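Local coordinates for protein exotoxin 3 (PDB 2Z8L) that binds the sialylated glycan sialyl Lewis X and belongs to the staphylococcal superantigen-like toxins, which combine an OB fold with a beta-grasp domain, at residues Q60-D65 / R190-I195; I66-T71 / V98-Q103; D78-K83 / S140-D145. All blocks are in the same frame, centred on the assembly; numbering follows the deposited sequence.

Contact 1 (Q60-D65 / R190-I195). With SIA (N-acetyl-alpha-neuraminic acid), chain B; NAG (2-acetamido-2-deoxy-beta-D-glucopyranose), chain C; GAL (beta-D-galactopyranose), chain D.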
loop_
_atom_site.group_PDB
_atom_site.type_symbol
_atom_site.label_atom_id
_atom_site.label_comp_id
_atom_site.label_asym_id
_atom_site.label_seq_id
_atom_site.Cartn_x
_atom_site.Cartn_y
_atom_site.Cartn_z
ATOM N N GLN A 60 -10.837 6.640 -4.830
ATOM C CA GLN A 60 -10.356 7.956 -5.198
ATOM C C GLN A 60 -8.954 7.841 -5.749
ATOM O O GLN A 60 -8.106 7.118 -5.153
ATOM C CB GLN A 60 -10.368 8.900 -4.017
ATOM C CG GLN A 60 -10.101 10.328 -4.481
ATOM C CD GLN A 60 -10.269 11.359 -3.410
ATOM O OE1 GLN A 60 -10.701 11.053 -2.298
ATOM N NE2 GLN A 60 -9.888 12.586 -3.719
ATOM N N ILE A 61 -8.701 8.517 -6.865
ATOM C CA ILE A 61 -7.421 8.469 -7.586
ATOM C C ILE A 61 -6.666 9.772 -7.375
ATOM O O ILE A 61 -7.272 10.865 -7.386
ATOM C CB ILE A 61 -7.671 8.312 -9.102
ATOM C CG1 ILE A 61 -8.591 7.126 -9.373
ATOM C CG2 ILE A 61 -6.371 8.182 -9.834
ATOM C CD1 ILE A 61 -8.067 5.874 -8.779
ATOM N N PHE A 62 -5.342 9.686 -7.200
ATOM C CA PHE A 62 -4.529 10.826 -6.861
ATOM C C PHE A 62 -3.316 10.923 -7.774
ATOM O O PHE A 62 -2.921 9.952 -8.449
ATOM C CB PHE A 62 -4.007 10.689 -5.432
ATOM C CG PHE A 62 -5.070 10.630 -4.376
ATOM C CD1 PHE A 62 -5.582 9.435 -3.938
ATOM C CD2 PHE A 62 -5.591 11.808 -3.865
ATOM C CE1 PHE A 62 -6.573 9.402 -2.963
ATOM C CE2 PHE A 62 -6.567 11.779 -2.865
ATOM C CZ PHE A 62 -7.021 10.594 -2.409
ATOM N N GLY A 63 -2.733 12.104 -7.815
ATOM C CA GLY A 63 -1.430 12.274 -8.401
ATOM C C GLY A 63 -1.439 12.126 -9.888
ATOM O O GLY A 63 -2.445 12.343 -10.553
ATOM N N LYS A 64 -0.311 11.764 -10.453
ATOM C CA LYS A 64 -0.295 11.621 -11.909
ATOM C C LYS A 64 -1.011 10.338 -12.402
ATOM O O LYS A 64 -1.217 10.172 -13.603
ATOM C CB LYS A 64 1.118 11.835 -12.474
ATOM C CG LYS A 64 2.166 10.845 -12.003
ATOM C CD LYS A 64 3.536 11.483 -11.862
ATOM C CE LYS A 64 3.842 12.480 -12.985
ATOM N NZ LYS A 64 5.294 12.787 -13.093
ATOM N N ASP A 65 -1.459 9.464 -11.480
ATOM C CA ASP A 65 -2.370 8.341 -11.859
ATOM C C ASP A 65 -3.679 8.880 -12.446
ATOM O O ASP A 65 -4.412 8.157 -13.109
ATOM C CB ASP A 65 -2.681 7.426 -10.642
ATOM C CG ASP A 65 -3.108 5.968 -11.042
ATOM O OD1 ASP A 65 -2.468 5.374 -11.967
ATOM O OD2 ASP A 65 -4.062 5.401 -10.394
ATOM N N ARG A 190 -0.277 10.299 -1.833
ATOM C CA ARG A 190 0.722 9.328 -2.250
ATOM C C ARG A 190 0.097 7.950 -2.497
ATOM O O ARG A 190 0.788 7.031 -2.918
ATOM C CB ARG A 190 1.827 9.160 -1.218
ATOM C CG ARG A 190 2.581 10.432 -1.077
ATOM C CD ARG A 190 3.570 10.379 0.070
ATOM N NE ARG A 190 4.722 9.523 -0.219
ATOM C CZ ARG A 190 5.518 8.927 0.701
ATOM N NH1 ARG A 190 5.278 9.033 1.978
ATOM N NH2 ARG A 190 6.534 8.210 0.295
ATOM N N MET A 191 -1.213 7.826 -2.273
ATOM C CA MET A 191 -1.745 6.457 -2.244
ATOM C C MET A 191 -2.026 5.876 -3.610
ATOM O O MET A 191 -2.341 4.683 -3.716
ATOM C CB MET A 191 -2.960 6.372 -1.373
ATOM C CG MET A 191 -2.533 5.913 -0.010
ATOM S SD MET A 191 -3.842 5.962 1.038
ATOM C CE MET A 191 -3.083 5.954 2.667
ATOM N N SER A 192 -1.839 6.663 -4.652
ATOM C CA SER A 192 -1.871 6.188 -6.031
ATOM C C SER A 192 -0.501 5.896 -6.673
ATOM O O SER A 192 -0.420 5.365 -7.774
ATOM C CB SER A 192 -2.666 7.150 -6.913
ATOM O OG SER A 192 -4.072 7.071 -6.631
ATOM N N ASP A 193 0.579 6.269 -5.987
ATOM C CA ASP A 193 1.912 6.099 -6.567
ATOM C C ASP A 193 2.265 4.607 -6.702
ATOM O O ASP A 193 1.904 3.845 -5.816
ATOM C CB ASP A 193 2.911 6.804 -5.693
ATOM C CG ASP A 193 2.704 8.373 -5.681
ATOM O OD1 ASP A 193 2.000 8.970 -6.555
ATOM O OD2 ASP A 193 3.243 9.018 -4.744
ATOM N N VAL A 194 2.880 4.232 -7.810
ATOM C CA VAL A 194 3.177 2.823 -8.111
ATOM C C VAL A 194 4.646 2.672 -8.458
ATOM O O VAL A 194 5.259 3.607 -9.016
ATOM C CB VAL A 194 2.279 2.349 -9.263
ATOM C CG1 VAL A 194 2.631 0.991 -9.732
ATOM C CG2 VAL A 194 0.808 2.388 -8.845
ATOM N N ILE A 195 5.214 1.519 -8.130
ATOM C CA ILE A 195 6.613 1.248 -8.445
ATOM C C ILE A 195 6.732 -0.142 -9.067
ATOM O O ILE A 195 5.827 -0.932 -8.990
ATOM C CB ILE A 195 7.479 1.344 -7.205
ATOM C CG1 ILE A 195 7.195 0.268 -6.172
ATOM C CG2 ILE A 195 7.410 2.740 -6.653
ATOM C CD1 ILE A 195 8.120 0.269 -4.976
HETATM C C1 SIA B . 10.930 9.907 -0.220
HETATM C C2 SIA B . 10.886 11.133 -1.139
HETATM C C3 SIA B . 12.249 11.431 -1.765
HETATM C C4 SIA B . 12.617 10.385 -2.812
HETATM C C5 SIA B . 11.516 10.215 -3.874
HETATM C C6 SIA B . 10.200 9.934 -3.137
HETATM C C7 SIA B . 8.959 9.788 -4.011
HETATM C C8 SIA B . 7.684 9.745 -3.156
HETATM C C9 SIA B . 6.436 9.309 -3.886
HETATM C C10 SIA B . 11.916 9.111 -6.039
HETATM C C11 SIA B . 12.285 7.826 -6.731
HETATM N N5 SIA B . 11.873 9.068 -4.716
HETATM O O1A SIA B . 9.886 9.220 -0.207
HETATM O O1B SIA B . 11.927 9.650 0.502
HETATM O O4 SIA B . 13.912 10.716 -3.413
HETATM O O6 SIA B . 9.967 11.019 -2.229
HETATM O O7 SIA B . 8.832 10.925 -4.864
HETATM O O8 SIA B . 7.977 8.861 -2.058
HETATM O O9 SIA B . 5.253 9.378 -3.079
HETATM O O10 SIA B . 11.630 10.151 -6.629
HETATM C C1 NAG C . 2.432 15.649 -0.681
HETATM C C2 NAG C . 2.826 15.634 0.815
HETATM C C3 NAG C . 4.336 15.584 1.023
HETATM C C4 NAG C . 4.965 14.485 0.169
HETATM C C5 NAG C . 4.465 14.668 -1.269
HETATM C C6 NAG C . 5.002 13.721 -2.335
HETATM C C7 NAG C . 1.235 16.709 2.348
HETATM C C8 NAG C . 0.866 18.030 2.995
HETATM N N2 NAG C . 2.287 16.764 1.536
HETATM O O1 NAG C . 1.017 15.596 -0.826
HETATM O O3 NAG C . 4.661 15.430 2.416
HETATM O O4 NAG C . 6.378 14.661 0.283
HETATM O O5 NAG C . 3.047 14.513 -1.297
HETATM O O6 NAG C . 4.930 12.388 -1.925
HETATM O O7 NAG C . 0.595 15.681 2.599
HETATM C C1 GAL D . 7.098 13.433 0.553
HETATM C C2 GAL D . 8.501 13.614 -0.001
HETATM C C3 GAL D . 9.226 12.286 0.200
HETATM C C4 GAL D . 9.217 11.913 1.686
HETATM C C5 GAL D . 7.787 11.865 2.237
HETATM C C6 GAL D . 7.734 11.557 3.717
HETATM O O2 GAL D . 8.369 13.903 -1.393
HETATM O O3 GAL D . 10.555 12.294 -0.341
HETATM O O4 GAL D . 9.956 12.885 2.387
HETATM O O5 GAL D . 7.133 13.119 1.952
HETATM O O6 GAL D . 6.424 11.595 4.262
HETATM O O HOH W 1 1.936 11.901 -8.096
HETATM O O HOH W 2 -4.614 4.671 -7.753
HETATM O O HOH W 3 0.255 8.945 -8.665
#

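Contact 2 (I66-T71 / V98-Q103). Unlike the reference sequence in segment 66-71: Leu-69 (reference Ile), Thr-71 (reference Lys). With PO4 (phosphate ion), chain E.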
loop_
_atom_site.group_PDB
_atom_site.type_symbol
_atom_site.label_atom_id
_atom_site.label_comp_id
_atom_site.label_asym_id
_atom_site.label_seq_id
_atom_site.Cartn_x
_atom_site.Cartn_y
_atom_site.Cartn_z
ATOM N N ILE A 66 -3.979 10.147 -12.192
ATOM C CA ILE A 66 -5.214 10.759 -12.674
ATOM C C ILE A 66 -5.323 10.766 -14.210
ATOM O O ILE A 66 -6.450 10.786 -14.737
ATOM C CB ILE A 66 -5.421 12.185 -12.069
ATOM C CG1 ILE A 66 -5.911 12.069 -10.613
ATOM C CG2 ILE A 66 -6.418 12.996 -12.898
ATOM C CD1 ILE A 66 -5.798 13.338 -9.772
ATOM N N GLU A 67 -4.192 10.725 -14.930
ATOM C CA GLU A 67 -4.249 10.641 -16.402
ATOM C C GLU A 67 -3.560 9.403 -17.029
ATOM O O GLU A 67 -3.618 9.214 -18.249
ATOM C CB GLU A 67 -3.809 11.967 -17.061
ATOM C CG GLU A 67 -2.309 12.200 -17.122
ATOM C CD GLU A 67 -1.624 11.358 -18.197
ATOM O OE1 GLU A 67 -2.040 11.458 -19.382
ATOM O OE2 GLU A 67 -0.685 10.585 -17.848
ATOM N N ARG A 68 -2.940 8.551 -16.215
ATOM C CA ARG A 68 -2.636 7.192 -16.666
ATOM C C ARG A 68 -3.989 6.496 -16.910
ATOM O O ARG A 68 -4.126 5.671 -17.816
ATOM C CB ARG A 68 -1.808 6.424 -15.627
ATOM C CG ARG A 68 -1.520 4.951 -15.989
ATOM C CD ARG A 68 -0.038 4.708 -16.262
ATOM N NE ARG A 68 0.744 4.784 -15.021
ATOM C CZ ARG A 68 1.251 3.748 -14.336
ATOM N NH1 ARG A 68 1.108 2.480 -14.735
ATOM N NH2 ARG A 68 1.927 3.986 -13.220
ATOM N N LEU A 69 -4.971 6.828 -16.066
ATOM C CA LEU A 69 -6.369 6.453 -16.291
ATOM C C LEU A 69 -7.059 7.670 -16.935
ATOM O O LEU A 69 -7.575 8.543 -16.236
ATOM C CB LEU A 69 -7.068 6.064 -14.976
ATOM C CG LEU A 69 -6.631 4.821 -14.166
ATOM C CD1 LEU A 69 -6.412 3.571 -15.010
ATOM C CD2 LEU A 69 -5.396 5.127 -13.355
ATOM N N LYS A 70 -7.023 7.733 -18.270
ATOM C CA LYS A 70 -7.631 8.846 -19.030
ATOM C C LYS A 70 -8.704 8.334 -19.999
ATOM O O LYS A 70 -9.167 9.061 -20.888
ATOM C CB LYS A 70 -6.565 9.620 -19.812
ATOM C CG LYS A 70 -5.771 8.763 -20.821
ATOM C CD LYS A 70 -4.507 9.486 -21.298
ATOM C CE LYS A 70 -3.325 8.528 -21.443
ATOM N NZ LYS A 70 -2.049 9.286 -21.656
ATOM N N THR A 71 -9.098 7.080 -19.819
ATOM C CA THR A 71 -10.189 6.510 -20.573
ATOM C C THR A 71 -11.342 6.189 -19.617
ATOM O O THR A 71 -11.126 5.980 -18.440
ATOM C CB THR A 71 -9.722 5.251 -21.330
ATOM O OG1 THR A 71 -10.858 4.592 -21.914
ATOM C CG2 THR A 71 -9.002 4.306 -20.430
ATOM N N VAL A 98 -4.544 1.384 -7.009
ATOM C CA VAL A 98 -4.867 0.795 -8.327
ATOM C C VAL A 98 -3.571 0.507 -9.101
ATOM O O VAL A 98 -2.694 1.380 -9.230
ATOM C CB VAL A 98 -5.798 1.710 -9.149
ATOM C CG1 VAL A 98 -6.099 1.076 -10.487
ATOM C CG2 VAL A 98 -7.083 2.040 -8.334
ATOM N N THR A 99 -3.454 -0.702 -9.619
ATOM C CA THR A 99 -2.306 -1.059 -10.452
ATOM C C THR A 99 -2.812 -1.867 -11.648
ATOM O O THR A 99 -3.976 -2.341 -11.671
ATOM C CB THR A 99 -1.321 -1.889 -9.661
ATOM O OG1 THR A 99 -1.953 -3.082 -9.203
ATOM C CG2 THR A 99 -0.747 -1.090 -8.482
ATOM N N LYS A 100 -1.987 -1.966 -12.668
ATOM C CA LYS A 100 -2.283 -2.898 -13.778
ATOM C C LYS A 100 -2.013 -4.313 -13.315
ATOM O O LYS A 100 -1.069 -4.539 -12.557
ATOM C CB LYS A 100 -1.351 -2.573 -14.920
ATOM C CG LYS A 100 -1.435 -1.093 -15.318
ATOM C CD LYS A 100 -0.681 -0.774 -16.589
ATOM C CE LYS A 100 -1.257 0.483 -17.223
ATOM N NZ LYS A 100 -1.345 1.641 -16.246
ATOM N N LYS A 101 -2.835 -5.261 -13.755
ATOM C CA LYS A 101 -2.605 -6.644 -13.414
ATOM C C LYS A 101 -1.302 -7.117 -14.096
ATOM O O LYS A 101 -0.781 -6.509 -15.056
ATOM C CB LYS A 101 -3.796 -7.520 -13.798
ATOM C CG LYS A 101 -3.919 -7.674 -15.282
ATOM C CD LYS A 101 -5.137 -8.496 -15.624
ATOM C CE LYS A 101 -5.135 -8.733 -17.075
ATOM N NZ LYS A 101 -6.462 -9.228 -17.509
ATOM N N ASN A 102 -0.769 -8.213 -13.586
ATOM C CA ASN A 102 0.444 -8.766 -14.175
ATOM C C ASN A 102 0.260 -9.150 -15.647
ATOM O O ASN A 102 -0.746 -9.726 -16.019
ATOM C CB ASN A 102 0.862 -10.020 -13.409
ATOM C CG ASN A 102 1.473 -9.720 -12.056
ATOM O OD1 ASN A 102 1.883 -8.600 -11.775
ATOM N ND2 ASN A 102 1.625 -10.767 -11.259
ATOM N N GLN A 103 1.245 -8.839 -16.460
ATOM C CA GLN A 103 1.279 -9.297 -17.840
ATOM C C GLN A 103 1.863 -10.708 -17.888
ATOM O O GLN A 103 1.497 -11.455 -18.784
ATOM C CB GLN A 103 2.094 -8.323 -18.689
ATOM C CG GLN A 103 2.122 -8.652 -20.159
ATOM C CD GLN A 103 2.535 -7.516 -21.099
ATOM O OE1 GLN A 103 2.397 -6.320 -20.770
ATOM N NE2 GLN A 103 3.031 -7.892 -22.315
HETATM P P PO4 E . -2.743 -10.441 -11.049
HETATM O O1 PO4 E . -4.223 -10.022 -11.017
HETATM O O2 PO4 E . -2.550 -11.381 -12.232
HETATM O O3 PO4 E . -2.378 -11.186 -9.780
HETATM O O4 PO4 E . -1.824 -9.253 -11.219
#

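Contact 3 (D78-K83 / S140-D145)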
loop_
_atom_site.group_PDB
_atom_site.type_symbol
_atom_site.label_atom_id
_atom_site.label_comp_id
_atom_site.label_asym_id
_atom_site.label_seq_id
_atom_site.Cartn_x
_atom_site.Cartn_y
_atom_site.Cartn_z
ATOM N N ASP A 78 -5.782 -4.342 -10.861
ATOM C CA ASP A 78 -5.706 -4.917 -9.516
ATOM C C ASP A 78 -5.895 -3.732 -8.546
ATOM O O ASP A 78 -5.363 -2.654 -8.796
ATOM C CB ASP A 78 -4.361 -5.509 -9.268
ATOM C CG ASP A 78 -4.138 -6.881 -9.920
ATOM O OD1 ASP A 78 -5.075 -7.479 -10.498
ATOM O OD2 ASP A 78 -2.967 -7.363 -9.820
ATOM N N ILE A 79 -6.699 -3.912 -7.513
ATOM C CA ILE A 79 -6.919 -2.845 -6.525
ATOM C C ILE A 79 -6.689 -3.324 -5.105
ATOM O O ILE A 79 -7.275 -4.317 -4.669
ATOM C CB ILE A 79 -8.347 -2.254 -6.632
ATOM C CG1 ILE A 79 -8.657 -2.005 -8.116
ATOM C CG2 ILE A 79 -8.438 -1.003 -5.727
ATOM C CD1 ILE A 79 -9.939 -1.389 -8.380
ATOM N N PHE A 80 -5.869 -2.590 -4.354
ATOM C CA PHE A 80 -5.686 -2.842 -2.939
ATOM C C PHE A 80 -6.595 -1.926 -2.178
ATOM O O PHE A 80 -6.373 -0.720 -2.162
ATOM C CB PHE A 80 -4.210 -2.606 -2.534
ATOM C CG PHE A 80 -3.925 -2.971 -1.146
ATOM C CD1 PHE A 80 -3.962 -4.311 -0.735
ATOM C CD2 PHE A 80 -3.712 -1.995 -0.189
ATOM C CE1 PHE A 80 -3.745 -4.620 0.614
ATOM C CE2 PHE A 80 -3.499 -2.318 1.149
ATOM C CZ PHE A 80 -3.491 -3.614 1.527
ATOM N N VAL A 81 -7.611 -2.518 -1.552
ATOM C CA VAL A 81 -8.687 -1.811 -0.901
ATOM C C VAL A 81 -8.531 -1.854 0.638
ATOM O O VAL A 81 -8.333 -2.934 1.228
ATOM C CB VAL A 81 -10.091 -2.428 -1.319
ATOM C CG1 VAL A 81 -11.215 -1.715 -0.540
ATOM C CG2 VAL A 81 -10.293 -2.378 -2.816
ATOM N N VAL A 82 -8.599 -0.670 1.258
ATOM C CA VAL A 82 -8.706 -0.500 2.702
ATOM C C VAL A 82 -9.905 0.406 2.925
ATOM O O VAL A 82 -9.941 1.514 2.452
ATOM C CB VAL A 82 -7.403 0.101 3.321
ATOM C CG1 VAL A 82 -7.599 0.309 4.826
ATOM C CG2 VAL A 82 -6.234 -0.792 3.016
ATOM N N LYS A 83 -10.930 -0.105 3.584
ATOM C CA LYS A 83 -12.154 0.647 3.740
ATOM C C LYS A 83 -11.891 1.919 4.521
ATOM O O LYS A 83 -11.333 1.855 5.622
ATOM C CB LYS A 83 -13.177 -0.225 4.455
ATOM C CG LYS A 83 -14.545 0.258 4.357
ATOM C CD LYS A 83 -15.516 -0.763 4.958
ATOM C CE LYS A 83 -15.402 -2.128 4.242
ATOM N NZ LYS A 83 -16.713 -2.866 4.218
ATOM N N SER A 140 1.577 -0.776 -5.618
ATOM C CA SER A 140 1.301 0.577 -5.083
ATOM C C SER A 140 2.100 0.800 -3.791
ATOM O O SER A 140 2.266 -0.143 -2.974
ATOM C CB SER A 140 -0.213 0.789 -4.816
ATOM O OG SER A 140 -0.714 0.021 -3.758
ATOM N N LEU A 141 2.580 2.049 -3.590
ATOM C CA LEU A 141 3.110 2.422 -2.275
ATOM C C LEU A 141 2.085 2.151 -1.195
ATOM O O LEU A 141 2.484 1.769 -0.076
ATOM C CB LEU A 141 3.533 3.894 -2.219
ATOM C CG LEU A 141 4.648 4.264 -3.152
ATOM C CD1 LEU A 141 5.099 5.722 -2.821
ATOM C CD2 LEU A 141 5.834 3.298 -3.066
ATOM N N LYS A 142 0.783 2.337 -1.498
ATOM C CA LYS A 142 -0.258 2.054 -0.500
ATOM C C LYS A 142 -0.168 0.619 0.062
ATOM O O LYS A 142 -0.185 0.408 1.287
ATOM C CB LYS A 142 -1.604 2.225 -1.127
ATOM C CG LYS A 142 -2.779 1.996 -0.193
ATOM C CD LYS A 142 -4.114 1.934 -0.939
ATOM C CE LYS A 142 -5.357 1.761 -0.069
ATOM N NZ LYS A 142 -5.528 3.006 0.735
ATOM N N GLU A 143 -0.108 -0.346 -0.830
ATOM C CA GLU A 143 -0.009 -1.747 -0.448
ATOM C C GLU A 143 1.254 -2.070 0.304
ATOM O O GLU A 143 1.194 -2.722 1.320
ATOM C CB GLU A 143 -0.175 -2.645 -1.679
ATOM C CG GLU A 143 -0.297 -4.102 -1.278
ATOM C CD GLU A 143 -0.673 -5.041 -2.405
ATOM O OE1 GLU A 143 -1.005 -4.630 -3.557
ATOM O OE2 GLU A 143 -0.625 -6.278 -2.092
ATOM N N LEU A 144 2.385 -1.594 -0.189
ATOM C CA LEU A 144 3.624 -1.875 0.530
ATOM C C LEU A 144 3.598 -1.274 1.928
ATOM O O LEU A 144 3.916 -1.957 2.927
ATOM C CB LEU A 144 4.772 -1.279 -0.269
ATOM C CG LEU A 144 5.343 -2.106 -1.370
ATOM C CD1 LEU A 144 6.316 -1.215 -2.123
ATOM C CD2 LEU A 144 6.076 -3.273 -0.596
ATOM N N ASP A 145 3.225 -0.000 2.032
ATOM C CA ASP A 145 3.130 0.696 3.343
ATOM C C ASP A 145 2.250 -0.113 4.279
ATOM O O ASP A 145 2.645 -0.439 5.401
ATOM C CB ASP A 145 2.603 2.143 3.116
ATOM C CG ASP A 145 2.231 2.894 4.405
ATOM O OD1 ASP A 145 3.176 3.262 5.114
ATOM O OD2 ASP A 145 1.021 3.103 4.690
HETATM O O HOH W 4 -8.056 3.465 1.646
#

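Contact 1 (Q60-D65 / R190-I195)
Ser-192 plugs into the turn at the end of strand 55-61, and its small side chain carries most of the packing. Its hydroxyl accepts the backbone N-H of Phe-62, with OG 3.0 Å from N and an N-H...O angle of 154°. The OG is set beside its own backbone N and opposite its carbonyl carbon (chi1 -72°), which brings it to the edge of the Phe-62 ring, near the ring plane. Ser-192 CB lies 3.2 Å from Phe-62 O, while Asp-65 CB presses on Ser-192 CB at 3.7 Å. A bridging water adds a second grip on the hydroxyl, 2.7 Å from Ser-192 OG, and donates to Asp-65 OD2.

The other flank is looser and wetter. Gly-63, at positive phi, shapes a type II' turn here, and the backbone N-H groups of Lys-64 and Asp-65 reach Asp-193 OD1 through waters: one accepts from Lys-64 N and donates weakly to OD1, and another lies 2.7 Å from the same OD1, to which it probably donates, and accepts weakly from Asp-65 N.

The type I turn 190-193 also meets the glycan. Sialic acid O9 donates to Asp-193 OD2 at 2.6 Å and accepts from Arg-190 NE at 2.9 Å along a nearly straight bond. Arg-190 NH2 reaches sialic acid O8 at 2.8 Å on a more bent path, and C5 of galactose lies over one face of the guanidinium, offset toward its rim. Thr-179 O and Gln-187 OE1 take further N-H groups of Arg-190, fixing its rotation. Asp-193 thus divides its carboxylate, OD2 for sugar and OD1 for water. The arrangement joins the OB-fold and beta-grasp parts of the chain beside the sialyl Lewis X site.

Contact 2 (I66-T71 / V98-Q103)
Arg-68 and Lys-100 meet at the surface as two like-charged side chains. Arg-68 NH1 stands 3.0 Å from Lys-100 NZ, two donors that are not hydrogen-bonded to each other. The ammonium arrives at the edge of the guanidinium, near its plane. So short a spacing would be unfavourable between two full charges, and as both ends are exposed their exact positions are doubtful. Glu-138 probably softens the repulsion through a long, weak ion pair from its OE1 to Arg-68 NH1, while its OE2 accepts the backbone N-H of Lys-100.

Van der Waals contact involves the same pair. Arg-68 leaves its backbone with CG opposite N (chi1 176°) and then folds at its second and third torsions, which turns its aliphatic part to the lysine. The modelled ammonium, Lys-100 NZ, also lies 3.3 Å from Arg-68 CG, subject to the same doubt.

The remaining polar bonds lie within a segment, or run to a phosphate or to residues nearby. Lys-70 NZ closes a salt bridge on Glu-67 OE1 at 3.1 Å, met on the syn side and 22° out of the carboxylate plane. On the other segment, Asn-102 N donates to phosphate O4 at 2.8 Å, almost straight; the ion probably comes from the crystallisation liquor. The side-chain amide of Asn-102 accepts from Glu-137 N through OD1 and donates to Tyr-135 O through ND2.

In the OB-fold part of the chain, the short, weakly bonded helix 65-68 follows strand 55-61 after a tight turn, and that strand runs parallel to strand 92-100. Val-98 packs on Leu-48, Ile-59, Ile-61 and Leu-77, and Ile-66 covers Ile-61 and His-46. Beyond Val-98, Thr-99 pairs with Asp-78 of antiparallel strand 77-81.

Contact 3 (D78-K83 / S140-D145)
At the junction of OB fold and beta-grasp domain, Phe-80 of strand 77-81 lies against Glu-143 and Lys-142 in the first turn of helix 141-155. Phe-80 CG lies anti to the backbone N (chi1 -174°), which carries the ring out to the helix. Glu-143 CG sits over one face, offset toward the rim, in a CH-pi contact, 3.8 Å from the ring centroid and 16° off the normal. The carboxylate continues the stack, its plane only 7° from that of the ring; OE2 is secured by a salt bridge to Lys-147. OE1 lies close to Glu-31 OE1, which would probably favour protonation of one of the two acids.

Lys-142 takes the ring edge instead, with its CD 4.0 Å from Phe-80 CD2. Its CE passes 3.4 Å from Phe-80 O and leans on Val-82 CG2, and the chain then bends to turn NZ toward polar partners. That buried ammonium donates to Tyr-95 O and to a water 2.7 Å from NZ, which in turn donates to Val-82 O at 2.8 Å.

The helix start is fixed by its N-cap: Ser-140 OG accepts from Glu-143 N at 3.0 Å. Strand 77-81 runs between antiparallel strands 30-33 and 92-100, while on another side of the helix Leu-141 packs on Tyr-178 and Phe-180 of strand 177-181.

Contacts 1 and 3 both bridge the OB-fold and beta-grasp parts of the chain, their centres about 10 Å apart; contact 2 stays within the OB-fold part, its centre about 10 Å from that of contact 1 and about 14 Å from that of contact 3. Along the chain, the 60-65 to 190-195 pairing encloses the other two, whose segments alternate. One sheet ties them together: strand 92-100 lies between 55-61 and 77-81, with Thr-99 O 2.8 Å from Asp-78 N. Asp-193 O, 2.9 Å from Leu-141 N, joins contact 1 to the helix of contact 3. Both residues belong to the glycan pocket, so the site borders the domain junction, which probably helps to position it.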